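Arylsulfatase (Pseudoalteromonas sp. MB47, PDB 7AJ0) probably removes sulfate groups from the algal polysaccharide fucoidan by hydrolysing their esters, as a calcium-binding sulfatase with an unusual hexameric assembly. Local coordinates at residues G49-N53 / E258-F262; V139-L145 / Y381-L385; N372-D376 / Q405-L409. One frame throughout, in Å; residues are numbered along the deposited sequence.

Contact 1: residues G49-N53 / E258-F262; sequences GRKPN and EGKPF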
ATOM      1  N   GLY A  49     -24.746  51.800  26.336  1.00 30.93           N
ATOM      2  CA  GLY A  49     -25.048  52.985  25.565  1.00 31.47           C
ATOM      3  C   GLY A  49     -24.729  52.916  24.091  1.00 31.09           C
ATOM      4  O   GLY A  49     -24.864  53.933  23.403  1.00 31.56           O
ATOM      5  N   ARG A  50     -24.307  51.763  23.582  1.00 30.30           N
ATOM      6  CA  ARG A  50     -24.043  51.620  22.155  1.00 29.96           C
ATOM      7  C   ARG A  50     -23.889  50.141  21.824  1.00 29.16           C
ATOM      8  O   ARG A  50     -23.793  49.290  22.713  1.00 31.31           O
ATOM      9  CB  ARG A  50     -22.802  52.411  21.727  1.00 30.02           C
ATOM     10  CG  ARG A  50     -21.488  51.971  22.369  1.00 33.82           C
ATOM     11  CD  ARG A  50     -20.330  52.763  21.772  1.00 29.68           C
ATOM     12  NE  ARG A  50     -19.019  52.322  22.238  1.00 29.27           N
ATOM     13  CZ  ARG A  50     -18.313  52.924  23.193  1.00 29.59           C
ATOM     14  NH1 ARG A  50     -18.784  54.003  23.809  1.00 30.32           N
ATOM     15  NH2 ARG A  50     -17.126  52.441  23.531  1.00 29.21           N
ATOM     16  N   LYS A  51     -23.872  49.849  20.522  1.00 28.88           N
ATOM     17  CA  LYS A  51     -23.783  48.474  20.058  1.00 28.17           C
ATOM     18  C   LYS A  51     -22.461  47.846  20.492  1.00 27.62           C
ATOM     19  O   LYS A  51     -21.484  48.550  20.758  1.00 27.75           O
ATOM     20  CB  LYS A  51     -23.917  48.421  18.539  1.00 28.08           C
ATOM     21  CG  LYS A  51     -25.305  48.765  18.025  1.00 28.57           C
ATOM     22  CD  LYS A  51     -25.307  48.916  16.510  1.00 41.44           C
ATOM     23  CE  LYS A  51     -26.682  49.293  15.983  1.00 47.70           C
ATOM     24  NZ  LYS A  51     -26.634  49.679  14.543  1.00 56.54           N
ATOM     25  N   PRO A  52     -22.409  46.519  20.568  1.00 27.05           N
ATOM     26  CA  PRO A  52     -21.196  45.856  21.054  1.00 26.58           C
ATOM     27  C   PRO A  52     -20.078  45.832  20.027  1.00 26.26           C
ATOM     28  O   PRO A  52     -20.302  45.886  18.816  1.00 26.24           O
ATOM     29  CB  PRO A  52     -21.675  44.431  21.369  1.00 26.16           C
ATOM     30  CG  PRO A  52     -22.826  44.219  20.444  1.00 26.23           C
ATOM     31  CD  PRO A  52     -23.505  45.561  20.316  1.00 26.89           C
ATOM     32  N   ASN A  53     -18.852  45.758  20.543  1.00 26.08           N
ATOM     33  CA  ASN A  53     -17.685  45.528  19.713  1.00 25.74           C
ATOM     34  C   ASN A  53     -17.546  44.037  19.421  1.00 25.14           C
ATOM     35  O   ASN A  53     -18.035  43.183  20.167  1.00 27.03           O
ATOM     36  CB  ASN A  53     -16.409  46.020  20.398  1.00 25.84           C
ATOM     37  CG  ASN A  53     -16.581  47.364  21.068  1.00 26.47           C
ATOM     38  OD1 ASN A  53     -16.983  48.343  20.441  1.00 26.89           O
ATOM     39  ND2 ASN A  53     -16.270  47.419  22.359  1.00 26.61           N
ATOM     40  N   GLU A 258     -13.050  57.550  20.826  1.00 34.33           N
ATOM     41  CA  GLU A 258     -14.080  58.255  20.075  1.00 31.82           C
ATOM     42  C   GLU A 258     -15.490  57.867  20.503  1.00 31.75           C
ATOM     43  O   GLU A 258     -16.450  58.528  20.090  1.00 32.25           O
ATOM     44  CB  GLU A 258     -13.926  57.984  18.576  1.00 31.59           C
ATOM     45  CG  GLU A 258     -12.639  58.513  17.974  1.00 35.14           C
ATOM     46  CD  GLU A 258     -12.423  58.032  16.551  1.00 49.20           C
ATOM     47  OE1 GLU A 258     -13.416  57.660  15.890  1.00 50.22           O
ATOM     48  OE2 GLU A 258     -11.259  58.020  16.097  1.00 45.56           O
ATOM     49  N   GLY A 259     -15.638  56.814  21.304  1.00 35.83           N
ATOM     50  CA  GLY A 259     -16.951  56.367  21.716  1.00 31.12           C
ATOM     51  C   GLY A 259     -17.719  55.603  20.669  1.00 30.70           C
ATOM     52  O   GLY A 259     -18.948  55.519  20.757  1.00 30.86           O
ATOM     53  N   LYS A 260     -17.039  55.036  19.677  1.00 30.22           N
ATOM     54  CA  LYS A 260     -17.717  54.313  18.613  1.00 29.86           C
ATOM     55  C   LYS A 260     -17.461  52.815  18.725  1.00 29.02           C
ATOM     56  O   LYS A 260     -16.380  52.390  19.145  1.00 28.67           O
ATOM     57  CB  LYS A 260     -17.254  54.794  17.232  1.00 30.04           C
ATOM     58  CG  LYS A 260     -17.752  56.184  16.865  1.00 30.93           C
ATOM     59  CD  LYS A 260     -17.190  56.643  15.527  1.00 37.91           C
ATOM     60  CE  LYS A 260     -17.701  58.029  15.164  1.00 46.68           C
ATOM     61  NZ  LYS A 260     -16.976  58.606  14.000  1.00 60.46           N
ATOM     62  N   PRO A 261     -18.435  51.985  18.357  1.00 28.71           N
ATOM     63  CA  PRO A 261     -18.187  50.539  18.344  1.00 27.95           C
ATOM     64  C   PRO A 261     -17.140  50.192  17.298  1.00 27.61           C
ATOM     65  O   PRO A 261     -17.089  50.792  16.221  1.00 27.89           O
ATOM     66  CB  PRO A 261     -19.553  49.935  17.994  1.00 34.62           C
ATOM     67  CG  PRO A 261     -20.547  51.050  18.164  1.00 32.06           C
ATOM     68  CD  PRO A 261     -19.797  52.316  17.898  1.00 29.10           C
ATOM     69  N   PHE A 262     -16.297  49.219  17.623  1.00 27.05           N
ATOM     70  CA  PHE A 262     -15.271  48.763  16.700  1.00 26.72           C
ATOM     71  C   PHE A 262     -15.548  47.324  16.285  1.00 26.11           C
ATOM     72  O   PHE A 262     -16.073  46.521  17.062  1.00 25.83           O
ATOM     73  CB  PHE A 262     -13.862  48.885  17.311  1.00 26.67           C
ATOM     74  CG  PHE A 262     -13.557  47.875  18.386  1.00 26.23           C
ATOM     75  CD1 PHE A 262     -13.188  46.578  18.060  1.00 25.64           C
ATOM     76  CD2 PHE A 262     -13.604  48.235  19.722  1.00 26.46           C
ATOM     77  CE1 PHE A 262     -12.903  45.653  19.044  1.00 25.30           C
ATOM     78  CE2 PHE A 262     -13.314  47.315  20.713  1.00 26.12           C
ATOM     79  CZ  PHE A 262     -12.962  46.022  20.373  1.00 25.55           C
TER
HETATM   80  O   HOH W   1     -15.783  50.893  21.627  1.00 24.74           O
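Asn53 lies on one face of the Phe262 ring: its CB stands 3.4 Å from the ring centroid in a CH-pi contact, and the amide beyond is stacked on the ring, the two planes only 12° apart. The Arg50 guanidinium likewise lays one face on backbone, with Lys260 N over its centre and the carbonyl carbon of Gly259 toward its rim. The stacked amide also works through its oxygen: Phe262 N donates to Asn53 OD1 at 3.0 Å, nearly straight at 162° though tilted from the carbonyl plane. Because ND2 is bonded to Gln314 and Thr318, both ends of the amide fix its rotation. Each segment leads from a helix into a strand, and strands 53-59 and 262-267 run parallel as neighbours in the central sheet of this alpha/beta fold of the alkaline phosphatase clan. Gly259, with positive phi, ends helix 240-258 in a Schellman motif. Arg50 reaches out with an extended chain, its CD 3.9 Å from Pro261 CD, while Pro261 CB lies 3.6 Å from Lys51 O. A water takes a bond from Arg50 NH2 at 2.8 Å and can donate to Asn53 OD1, at 3.1 Å, or to Lys260 O, at 3.0 Å.

Contact 2: residues V139-L145 / Y381-L385; sequences VSQGKLL and YMTSL
Val139 offers its carbonyl oxygen to the hydroxyl of Tyr381, which donates to it across 2.7 Å, meeting the oxygen at a C=O...donor angle of 157°. This bond joins the approach to helix 141-146 with helix 377-387, two helices that pack side by side on one face of the central sheet; their segments run almost parallel, 8° apart, with axes 10.4 Å from each other. A phenylalanine in place of Tyr381 would probably keep the ring against Gln141 but leave Val139 O without its phenolic donor, loosening the hold on the start of the first helix. Ser140 is the N-cap of that helix, its OG accepting from Lys143 N at 3.3 Å while also bonding Val171 O. Gln141 follows, its chain bent at the second torsion, which brings the amide beside the tyrosine: OE1 lies 3.7 Å from Tyr381 CD2, with amide and ring planes 84° apart. Its NE2 is bonded to Leu109 O, on the helix that begins at the calcium ligand Cys102, and to Tyr263 OH; the same hydroxyl bonds Ser384 OG, which is also hydrogen-bonded to Ile380 O in its own helix, so one residue of strand 262-267 serves both helices. Closer to the helix backbone, Gln141 CB touches Leu385 CD2 at 3.8 Å. One turn on, Leu144 crosses the same leucine, CD1 of each 3.9 Å apart. At the far end Leu145 contributes a single methyl, CD2, resting 4.0 Å from Ser384 O.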
ATOM      1  N   VAL A 139     -20.154  41.813  -0.405  1.00 27.35           N
ATOM      2  CA  VAL A 139     -20.467  42.801   0.623  1.00 27.44           C
ATOM      3  C   VAL A 139     -19.828  42.345   1.928  1.00 27.50           C
ATOM      4  O   VAL A 139     -20.312  41.400   2.566  1.00 26.30           O
ATOM      5  CB  VAL A 139     -21.982  42.986   0.797  1.00 27.72           C
ATOM      6  CG1 VAL A 139     -22.270  43.942   1.940  1.00 38.13           C
ATOM      7  CG2 VAL A 139     -22.608  43.483  -0.495  1.00 30.61           C
ATOM      8  N   SER A 140     -18.755  43.017   2.333  1.00 26.74           N
ATOM      9  CA  SER A 140     -18.062  42.658   3.560  1.00 27.31           C
ATOM     10  C   SER A 140     -18.798  43.221   4.775  1.00 26.18           C
ATOM     11  O   SER A 140     -19.599  44.154   4.672  1.00 26.70           O
ATOM     12  CB  SER A 140     -16.627  43.181   3.540  1.00 26.22           C
ATOM     13  OG  SER A 140     -16.605  44.597   3.541  1.00 26.79           O
ATOM     14  N   GLN A 141     -18.515  42.635   5.942  1.00 25.66           N
ATOM     15  CA  GLN A 141     -19.096  43.170   7.169  1.00 25.70           C
ATOM     16  C   GLN A 141     -18.528  44.547   7.485  1.00 26.11           C
ATOM     17  O   GLN A 141     -19.196  45.360   8.131  1.00 26.42           O
ATOM     18  CB  GLN A 141     -18.875  42.216   8.345  1.00 25.11           C
ATOM     19  CG  GLN A 141     -17.430  41.977   8.734  1.00 24.78           C
ATOM     20  CD  GLN A 141     -16.871  40.701   8.133  1.00 24.37           C
ATOM     21  OE1 GLN A 141     -16.637  40.625   6.929  1.00 24.53           O
ATOM     22  NE2 GLN A 141     -16.659  39.689   8.970  1.00 23.90           N
ATOM     23  N   GLY A 142     -17.304  44.827   7.033  1.00 26.15           N
ATOM     24  CA  GLY A 142     -16.786  46.177   7.148  1.00 26.64           C
ATOM     25  C   GLY A 142     -17.699  47.194   6.492  1.00 27.33           C
ATOM     26  O   GLY A 142     -18.009  48.236   7.070  1.00 27.74           O
ATOM     27  N   LYS A 143     -18.155  46.893   5.275  1.00 27.53           N
ATOM     28  CA  LYS A 143     -19.010  47.830   4.556  1.00 28.26           C
ATOM     29  C   LYS A 143     -20.324  48.046   5.295  1.00 28.39           C
ATOM     30  O   LYS A 143     -20.763  49.188   5.486  1.00 28.98           O
ATOM     31  CB  LYS A 143     -19.264  47.320   3.136  1.00 28.44           C
ATOM     32  CG  LYS A 143     -20.142  48.235   2.293  1.00 29.26           C
ATOM     33  CD  LYS A 143     -20.248  47.751   0.849  1.00 29.50           C
ATOM     34  CE  LYS A 143     -18.954  47.984   0.076  1.00 50.33           C
ATOM     35  NZ  LYS A 143     -18.999  47.395  -1.296  1.00 51.38           N
ATOM     36  N   LEU A 144     -20.964  46.961   5.728  1.00 27.89           N
ATOM     37  CA  LEU A 144     -22.294  47.074   6.311  1.00 28.07           C
ATOM     38  C   LEU A 144     -22.255  47.654   7.720  1.00 28.06           C
ATOM     39  O   LEU A 144     -23.151  48.414   8.101  1.00 28.54           O
ATOM     40  CB  LEU A 144     -22.981  45.708   6.310  1.00 27.61           C
ATOM     41  CG  LEU A 144     -23.218  45.123   4.918  1.00 27.71           C
ATOM     42  CD1 LEU A 144     -23.968  43.809   5.003  1.00 27.31           C
ATOM     43  CD2 LEU A 144     -23.974  46.105   4.032  1.00 28.53           C
ATOM     44  N   LEU A 145     -21.229  47.320   8.502  1.00 27.57           N
ATOM     45  CA  LEU A 145     -21.149  47.840   9.864  1.00 27.59           C
ATOM     46  C   LEU A 145     -20.641  49.278   9.885  1.00 28.17           C
ATOM     47  O   LEU A 145     -21.110  50.090  10.688  1.00 28.56           O
ATOM     48  CB  LEU A 145     -20.256  46.939  10.715  1.00 26.91           C
ATOM     49  CG  LEU A 145     -20.821  45.543  10.986  1.00 26.37           C
ATOM     50  CD1 LEU A 145     -19.782  44.662  11.660  1.00 25.77           C
ATOM     51  CD2 LEU A 145     -22.084  45.626  11.834  1.00 26.57           C
ATOM     52  N   TYR A 381     -19.640  35.853  10.274  1.00 23.05           N
ATOM     53  CA  TYR A 381     -20.065  36.980   9.451  1.00 23.49           C
ATOM     54  C   TYR A 381     -21.523  37.328   9.712  1.00 23.80           C
ATOM     55  O   TYR A 381     -21.854  38.481  10.010  1.00 24.16           O
ATOM     56  CB  TYR A 381     -19.830  36.632   7.979  1.00 23.57           C
ATOM     57  CG  TYR A 381     -20.450  37.567   6.969  1.00 24.08           C
ATOM     58  CD1 TYR A 381     -21.787  37.449   6.612  1.00 24.34           C
ATOM     59  CD2 TYR A 381     -19.690  38.542   6.343  1.00 24.36           C
ATOM     60  CE1 TYR A 381     -22.352  38.287   5.681  1.00 24.87           C
ATOM     61  CE2 TYR A 381     -20.247  39.388   5.409  1.00 24.90           C
ATOM     62  CZ  TYR A 381     -21.577  39.256   5.082  1.00 25.15           C
ATOM     63  OH  TYR A 381     -22.139  40.098   4.152  1.00 25.75           O
ATOM     64  N   MET A 382     -22.410  36.336   9.617  1.00 23.72           N
ATOM     65  CA  MET A 382     -23.836  36.605   9.761  1.00 24.07           C
ATOM     66  C   MET A 382     -24.193  36.981  11.193  1.00 24.12           C
ATOM     67  O   MET A 382     -25.099  37.792  11.413  1.00 24.54           O
ATOM     68  CB  MET A 382     -24.642  35.387   9.315  1.00 24.00           C
ATOM     69  CG  MET A 382     -26.056  35.714   8.860  1.00 24.48           C
ATOM     70  SD  MET A 382     -26.092  36.831   7.442  1.00 24.98           S
ATOM     71  CE  MET A 382     -25.433  35.789   6.144  1.00 24.76           C
ATOM     72  N   THR A 383     -23.503  36.398  12.175  1.00 23.75           N
ATOM     73  CA  THR A 383     -23.697  36.805  13.563  1.00 23.83           C
ATOM     74  C   THR A 383     -23.259  38.251  13.770  1.00 24.12           C
ATOM     75  O   THR A 383     -23.942  39.025  14.450  1.00 24.48           O
ATOM     76  CB  THR A 383     -22.923  35.862  14.488  1.00 23.42           C
ATOM     77  OG1 THR A 383     -23.389  34.516  14.302  1.00 23.22           O
ATOM     78  CG2 THR A 383     -23.093  36.260  15.946  1.00 23.56           C
ATOM     79  N   SER A 384     -22.125  38.634  13.179  1.00 24.01           N
ATOM     80  CA  SER A 384     -21.669  40.016  13.282  1.00 24.34           C
ATOM     81  C   SER A 384     -22.697  40.981  12.704  1.00 24.88           C
ATOM     82  O   SER A 384     -22.960  42.039  13.285  1.00 25.27           O
ATOM     83  CB  SER A 384     -20.329  40.181  12.562  1.00 31.21           C
ATOM     84  OG  SER A 384     -19.312  39.407  13.173  1.00 23.75           O
ATOM     85  N   LEU A 385     -23.284  40.636  11.555  1.00 24.97           N
ATOM     86  CA  LEU A 385     -24.239  41.539  10.925  1.00 25.55           C
ATOM     87  C   LEU A 385     -25.479  41.733  11.788  1.00 25.85           C
ATOM     88  O   LEU A 385     -26.066  42.821  11.794  1.00 26.40           O
ATOM     89  CB  LEU A 385     -24.640  41.013   9.549  1.00 25.62           C
ATOM     90  CG  LEU A 385     -23.529  40.880   8.507  1.00 25.46           C
ATOM     91  CD1 LEU A 385     -24.138  40.559   7.146  1.00 25.70           C
ATOM     92  CD2 LEU A 385     -22.671  42.130   8.442  1.00 25.73           C
TER

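Contact 3: residues N372-D376 / Q405-L409; sequences NGLMD and QTAFL
Met375 and Phe408 each hold CG anti to the backbone N (chi1 -177° and 171°), and the methionine stays extended beyond it, so that its sulfur is carried to the rim of the phenylalanine ring. There SD lies in the ring plane, 5.4 Å from the centroid, a Met-aromatic contact made at the edge; its nearest ring atom, Phe408 CE2, is 4.2 Å away. SD also meets Leu409 CD2 at 4.2 Å, and the methionine lies alongside Gln405, pointing the opposite way, its SD 4.2 Å from Gln405 CG. The fold explains this convergence: strand 375-376 pairs with strand 91-97 in the central sheet, and the short helix 406-409, with Gln405 at its N-cap, packs against it, so that Met375 and Phe408 both lean on Leu93. The adjoining Phe408 CZ stands 3.9 Å from Gly373 CA, and a CB on this glycine would point at the ring, clashing 2.9 Å from CZ. The bent side chain of Gln405 places NE2 3.4 Å from Leu374 O, and Ser416 OG bonds to both atoms; Gln405 OE1 accepts from Arg417 N, which holds the buried amide at either end. Beside this packing, Asn372 rests on Ala74 of a second subunit.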
ATOM      1  N   ASN A 372     -20.854  21.175  21.184  1.00 22.25           N
ATOM      2  CA  ASN A 372     -20.506  20.499  19.942  1.00 22.04           C
ATOM      3  C   ASN A 372     -21.449  20.858  18.797  1.00 22.02           C
ATOM      4  O   ASN A 372     -21.465  20.162  17.776  1.00 21.94           O
ATOM      5  CB  ASN A 372     -20.494  18.985  20.165  1.00 22.19           C
ATOM      6  CG  ASN A 372     -19.672  18.244  19.127  1.00 21.99           C
ATOM      7  OD1 ASN A 372     -18.706  18.781  18.584  1.00 21.74           O
ATOM      8  ND2 ASN A 372     -20.049  17.001  18.849  1.00 22.15           N
ATOM      9  N   GLY A 373     -22.226  21.929  18.942  1.00 22.13           N
ATOM     10  CA  GLY A 373     -23.143  22.319  17.888  1.00 22.17           C
ATOM     11  C   GLY A 373     -22.419  22.838  16.659  1.00 21.92           C
ATOM     12  O   GLY A 373     -21.361  23.460  16.743  1.00 21.74           O
ATOM     13  N   LEU A 374     -23.012  22.581  15.496  1.00 21.97           N
ATOM     14  CA  LEU A 374     -22.361  22.921  14.240  1.00 21.80           C
ATOM     15  C   LEU A 374     -22.283  24.432  14.062  1.00 21.80           C
ATOM     16  O   LEU A 374     -23.250  25.157  14.297  1.00 22.01           O
ATOM     17  CB  LEU A 374     -23.119  22.305  13.064  1.00 21.94           C
ATOM     18  CG  LEU A 374     -23.189  20.779  13.001  1.00 21.99           C
ATOM     19  CD1 LEU A 374     -23.853  20.348  11.692  1.00 22.15           C
ATOM     20  CD2 LEU A 374     -21.814  20.155  13.141  1.00 21.76           C
ATOM     21  N   MET A 375     -21.111  24.908  13.639  1.00 21.61           N
ATOM     22  CA  MET A 375     -20.916  26.323  13.357  1.00 21.64           C
ATOM     23  C   MET A 375     -19.872  26.469  12.261  1.00 21.52           C
ATOM     24  O   MET A 375     -18.988  25.623  12.107  1.00 21.36           O
ATOM     25  CB  MET A 375     -20.495  27.097  14.609  1.00 25.58           C
ATOM     26  CG  MET A 375     -20.361  28.592  14.374  1.00 22.53           C
ATOM     27  SD  MET A 375     -20.680  29.578  15.844  1.00 29.52           S
ATOM     28  CE  MET A 375     -20.223  31.211  15.256  1.00 26.20           C
ATOM     29  N   ASP A 376     -19.983  27.561  11.507  1.00 29.15           N
ATOM     30  CA  ASP A 376     -19.201  27.804  10.303  1.00 21.64           C
ATOM     31  C   ASP A 376     -18.532  29.166  10.412  1.00 21.69           C
ATOM     32  O   ASP A 376     -18.935  30.014  11.211  1.00 21.79           O
ATOM     33  CB  ASP A 376     -20.109  27.740   9.057  1.00 21.88           C
ATOM     34  CG  ASP A 376     -19.336  27.567   7.762  1.00 41.77           C
ATOM     35  OD1 ASP A 376     -18.501  28.436   7.431  1.00 44.19           O
ATOM     36  OD2 ASP A 376     -19.573  26.556   7.066  1.00 51.63           O
ATOM     37  N   GLN A 405     -25.955  33.056  14.527  1.00 23.54           N
ATOM     38  CA  GLN A 405     -25.834  32.134  15.649  1.00 23.36           C
ATOM     39  C   GLN A 405     -25.890  32.845  16.998  1.00 23.56           C
ATOM     40  O   GLN A 405     -25.471  32.279  18.012  1.00 23.42           O
ATOM     41  CB  GLN A 405     -24.533  31.334  15.537  1.00 22.91           C
ATOM     42  CG  GLN A 405     -24.462  30.403  14.337  1.00 22.74           C
ATOM     43  CD  GLN A 405     -25.236  29.116  14.546  1.00 22.76           C
ATOM     44  OE1 GLN A 405     -26.138  29.050  15.379  1.00 26.53           O
ATOM     45  NE2 GLN A 405     -24.878  28.080  13.795  1.00 22.56           N
ATOM     46  N   THR A 406     -26.398  34.079  17.032  1.00 23.93           N
ATOM     47  CA  THR A 406     -26.456  34.811  18.293  1.00 24.18           C
ATOM     48  C   THR A 406     -27.255  34.045  19.342  1.00 24.35           C
ATOM     49  O   THR A 406     -26.873  34.006  20.517  1.00 24.37           O
ATOM     50  CB  THR A 406     -27.056  36.199  18.064  1.00 24.64           C
ATOM     51  OG1 THR A 406     -26.184  36.963  17.221  1.00 24.53           O
ATOM     52  CG2 THR A 406     -27.249  36.928  19.383  1.00 24.99           C
ATOM     53  N   ALA A 407     -28.370  33.428  18.936  1.00 24.52           N
ATOM     54  CA  ALA A 407     -29.152  32.614  19.859  1.00 24.72           C
ATOM     55  C   ALA A 407     -28.401  31.367  20.306  1.00 30.84           C
ATOM     56  O   ALA A 407     -28.716  30.807  21.361  1.00 26.49           O
ATOM     57  CB  ALA A 407     -30.476  32.208  19.208  1.00 25.01           C
ATOM     58  N   PHE A 408     -27.421  30.918  19.524  1.00 28.80           N
ATOM     59  CA  PHE A 408     -26.620  29.756  19.896  1.00 23.57           C
ATOM     60  C   PHE A 408     -25.503  30.142  20.857  1.00 23.76           C
ATOM     61  O   PHE A 408     -25.260  29.438  21.843  1.00 23.47           O
ATOM     62  CB  PHE A 408     -26.072  29.108  18.622  1.00 23.21           C
ATOM     63  CG  PHE A 408     -25.058  28.026  18.858  1.00 22.88           C
ATOM     64  CD1 PHE A 408     -25.353  26.932  19.656  1.00 28.42           C
ATOM     65  CD2 PHE A 408     -23.816  28.086  18.244  1.00 22.53           C
ATOM     66  CE1 PHE A 408     -24.419  25.930  19.855  1.00 22.72           C
ATOM     67  CE2 PHE A 408     -22.879  27.087  18.436  1.00 26.98           C
ATOM     68  CZ  PHE A 408     -23.180  26.007  19.243  1.00 22.37           C
ATOM     69  N   LEU A 409     -24.841  31.275  20.605  1.00 23.40           N
ATOM     70  CA  LEU A 409     -23.703  31.675  21.420  1.00 23.31           C
ATOM     71  C   LEU A 409     -24.118  32.265  22.764  1.00 23.72           C
ATOM     72  O   LEU A 409     -23.356  32.171  23.733  1.00 25.28           O
ATOM     73  CB  LEU A 409     -22.848  32.694  20.661  1.00 23.17           C
ATOM     74  CG  LEU A 409     -22.142  32.205  19.398  1.00 22.80           C
ATOM     75  CD1 LEU A 409     -21.480  33.366  18.668  1.00 22.79           C
ATOM     76  CD2 LEU A 409     -21.116  31.135  19.731  1.00 30.61           C
TER

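Overall arrangement
From the N terminus, the chain leaves helix 31-48 through residues 49-53 and closes contact 1 only on returning at 258-262, tying the entrances of the adjacent parallel strands 53-59 and 262-267. Within that loop, residues 139-145 open contact 2, which closes at 381-385 and ties helix 141-146 to helix 377-387. The two loops cross; their centres are about 15 Å apart, and the contacts do not touch. Contact 3 opens at 372-376, before contact 2 has closed, and ends at 405-409, crossing contact 2 but following contact 1 in series; it ties the surroundings of strand 375-376 to helix 406-409. Helix 377-387 directly follows that strand and touches contact 3, where Thr383 OG1 probably takes a hydrogen bond from Gln405 N at 3.0 Å.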